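Local atomic coordinates of 6-phosphogluconate dehydrogenase, NAD-binding (Mycolicibacterium smegmatis MC2 155, PDB entry 6SMT), a protein that reduces imines with S-enantioselectivity and binds NADPH, consistent with use of this cofactor as hydride donor. Residues Leu16-Met21 and Val38-Glu43. Residues are numbered along the deposited sequence; the frame is centred on the assembly and turned at random.
Sequences LGLGPM and VWNRTE. With NDP (NADPH dihydro-nicotinamide-adenine-dinucleotide phosphate), chain L.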
# COMPACT_ATOMS: atom_id res chain seq x y z
N LEU B 16 -3.12 15.04 27.57
CA LEU B 16 -4.57 15.27 27.48
C LEU B 16 -5.07 14.38 26.34
O LEU B 16 -4.70 14.62 25.17
CB LEU B 16 -4.92 16.74 27.26
CG LEU B 16 -4.38 17.67 28.34
CD1 LEU B 16 -3.16 18.42 27.91
CD2 LEU B 16 -5.42 18.69 28.84
N GLY B 17 -5.90 13.43 26.68
CA GLY B 17 -6.45 12.46 25.77
C GLY B 17 -5.86 11.09 26.02
O GLY B 17 -4.63 10.90 25.92
N LEU B 18 -6.69 10.15 26.51
CA LEU B 18 -6.29 8.83 26.98
C LEU B 18 -7.01 7.76 26.19
O LEU B 18 -7.37 6.68 26.78
CB LEU B 18 -6.42 8.70 28.53
CG LEU B 18 -5.69 9.74 29.32
CD1 LEU B 18 -5.95 9.51 30.82
CD2 LEU B 18 -4.19 9.70 29.06
N GLY B 19 -7.22 7.94 24.90
CA GLY B 19 -7.47 6.80 24.02
C GLY B 19 -6.23 5.94 23.91
O GLY B 19 -5.27 6.16 24.60
N PRO B 20 -6.21 4.99 22.98
CA PRO B 20 -5.11 4.03 22.90
C PRO B 20 -3.79 4.72 22.69
O PRO B 20 -2.79 4.35 23.31
CB PRO B 20 -5.46 3.07 21.79
CG PRO B 20 -6.76 3.53 21.29
CD PRO B 20 -7.32 4.66 22.08
N MET B 21 -3.75 5.75 21.83
CA MET B 21 -2.46 6.40 21.62
C MET B 21 -2.06 7.27 22.82
O MET B 21 -0.88 7.29 23.19
CB MET B 21 -2.48 7.18 20.31
CG MET B 21 -1.18 7.92 20.02
SD MET B 21 0.31 6.90 19.95
CE MET B 21 0.18 6.19 18.35
N VAL B 38 -1.98 13.25 33.75
CA VAL B 38 -2.92 12.84 32.68
C VAL B 38 -4.27 13.43 32.91
O VAL B 38 -4.69 13.67 34.06
CB VAL B 38 -2.96 11.34 32.47
CG1 VAL B 38 -1.62 10.80 32.17
CG2 VAL B 38 -3.51 10.58 33.68
N TRP B 39 -5.02 13.65 31.84
CA TRP B 39 -6.42 14.13 31.83
C TRP B 39 -7.14 13.50 30.68
O TRP B 39 -6.52 13.33 29.59
CB TRP B 39 -6.52 15.64 31.81
CG TRP B 39 -7.95 16.12 31.73
CD1 TRP B 39 -8.79 16.42 32.78
CD2 TRP B 39 -8.74 16.29 30.56
NE1 TRP B 39 -10.05 16.72 32.31
CE2 TRP B 39 -10.05 16.69 30.92
CE3 TRP B 39 -8.45 16.15 29.19
CZ2 TRP B 39 -11.05 16.95 29.99
CZ3 TRP B 39 -9.47 16.34 28.29
CH2 TRP B 39 -10.74 16.78 28.66
N ASN B 40 -8.39 13.10 30.86
CA ASN B 40 -9.27 12.66 29.77
C ASN B 40 -10.67 13.16 30.05
O ASN B 40 -11.06 13.17 31.26
CB ASN B 40 -9.15 11.18 29.62
CG ASN B 40 -9.83 10.66 28.39
OD1 ASN B 40 -9.37 11.04 27.28
ND2 ASN B 40 -10.76 9.75 28.50
N ARG B 41 -11.39 13.42 29.00
CA ARG B 41 -12.82 13.78 29.11
C ARG B 41 -13.51 12.71 29.96
O ARG B 41 -14.32 13.08 30.89
CB ARG B 41 -13.42 13.90 27.71
CG ARG B 41 -14.95 14.02 27.74
CD ARG B 41 -15.48 14.12 26.35
NE ARG B 41 -15.21 13.02 25.52
CZ ARG B 41 -15.64 12.92 24.29
NH1 ARG B 41 -16.35 13.88 23.74
NH2 ARG B 41 -15.35 11.85 23.60
N THR B 42 -13.32 11.45 29.66
CA THR B 42 -13.78 10.27 30.44
C THR B 42 -12.75 9.89 31.48
O THR B 42 -11.75 9.25 31.19
CB THR B 42 -14.12 9.10 29.52
OG1 THR B 42 -15.02 9.59 28.55
CG2 THR B 42 -14.72 7.93 30.28
N GLU B 43 -12.97 10.30 32.74
CA GLU B 43 -11.93 10.28 33.80
C GLU B 43 -11.49 8.85 34.17
O GLU B 43 -10.29 8.71 34.48
CB GLU B 43 -12.43 11.08 35.02
CG GLU B 43 -11.38 11.34 36.09
CD GLU B 43 -11.10 10.19 37.05
OE1 GLU B 43 -10.04 10.24 37.73
OE2 GLU B 43 -11.95 9.26 37.12
PA NDP L . -9.13 8.66 18.85
O1A NDP L . -8.66 9.32 17.58
O2A NDP L . -10.21 7.63 18.80
O5B NDP L . -9.51 9.80 19.89
C5B NDP L . -10.00 9.37 21.17
C4B NDP L . -9.62 10.41 22.19
O4B NDP L . -10.20 11.70 21.86
C3B NDP L . -10.18 10.06 23.59
O3B NDP L . -9.32 10.54 24.61
C2B NDP L . -11.48 10.83 23.58
O2B NDP L . -12.06 11.17 24.84
C1B NDP L . -10.98 12.12 22.97
N9A NDP L . -12.04 13.00 22.48
C8A NDP L . -12.88 12.82 21.41
N7A NDP L . -13.70 13.83 21.23
C5A NDP L . -13.40 14.72 22.24
C6A NDP L . -13.95 15.97 22.64
N6A NDP L . -14.89 16.62 21.97
N1A NDP L . -13.41 16.56 23.73
C2A NDP L . -12.42 15.95 24.40
N3A NDP L . -11.85 14.78 24.13
C4A NDP L . -12.40 14.20 23.05
O3 NDP L . -7.94 7.97 19.67
PN NDP L . -6.48 7.48 19.46
O1N NDP L . -5.86 7.39 20.78
O2N NDP L . -6.49 6.25 18.62
O5D NDP L . -5.77 8.60 18.55
C5D NDP L . -5.54 9.91 19.06
C4D NDP L . -4.92 10.71 17.94
O4D NDP L . -3.65 10.09 17.61
C3D NDP L . -5.73 10.78 16.63
O3D NDP L . -5.71 12.08 16.05
C2D NDP L . -5.01 9.79 15.74
O2D NDP L . -5.11 10.03 14.34
C1D NDP L . -3.57 9.87 16.20
N1N NDP L . -2.80 8.63 15.99
C2N NDP L . -3.26 7.43 16.47
C3N NDP L . -2.62 6.27 16.21
C7N NDP L . -3.11 4.96 16.71
O7N NDP L . -2.44 3.96 16.35
N7N NDP L . -4.15 4.86 17.51
C4N NDP L . -1.43 6.26 15.38
C5N NDP L . -0.95 7.55 14.95
C6N NDP L . -1.58 8.66 15.27
P2B NDP L . -12.95 10.02 25.57
O1X NDP L . -13.69 10.81 26.69
O2X NDP L . -13.93 9.49 24.53
O3X NDP L . -12.08 8.94 26.08
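Leu-18 lays its isobutyl group over Val-38, at the end of strand 35-39, and over the CB of Asn-40. Leu-18 CG lies 3.8 Å from Asn-40 CB, and the two side chains run past each other in opposite directions. The Leu-18 methyls meet Val-38 nearly at a right angle, with CD1 3.9 Å from Val-38 CB. On the other face of the sheet, Leu-16 CD2 approaches Trp-39 CE3 obliquely.

Leu-16 and Trp-39 form a parallel bridge, in which Trp-39 bonds with Val-15 and accepts a nearly straight hydrogen bond from Gly-17 N at its O (3.0 Å). Asn-40 CG is anti to the backbone N (chi1 -170°), which brings Asn-40 OD1 to Leu-18 N at 2.9 Å. This N-H comes from above the amide plane. Asn-40 OD1 also accepts the ribose hydroxyl O3B of NADPH (2.7 Å). The amide is held at its other end too: ND2 donates to Thr-42 O and to phosphate oxygen O3X.

Arg-41 NE and NH2 grip the same 2'-phosphate, and the guanidinium lies over the adenine. Thr-42 OG1 adds a bond to O1X of NADPH (2.6 Å). This grip is consistent with a preference for NADPH over NADH. Met-21 N, in the first turn of helix 20-31, donates to diphosphate oxygen O1N of NADPH (2.9 Å).

This is the Rossmann beta-alpha-beta unit: strand 12-16, the glycine-rich turn, helix 20-31 and strand 35-39. Helices 60-65 and 77-87 cover Leu-16 and Trp-39, while Leu-18 and Val-38 pack on helix 20-31.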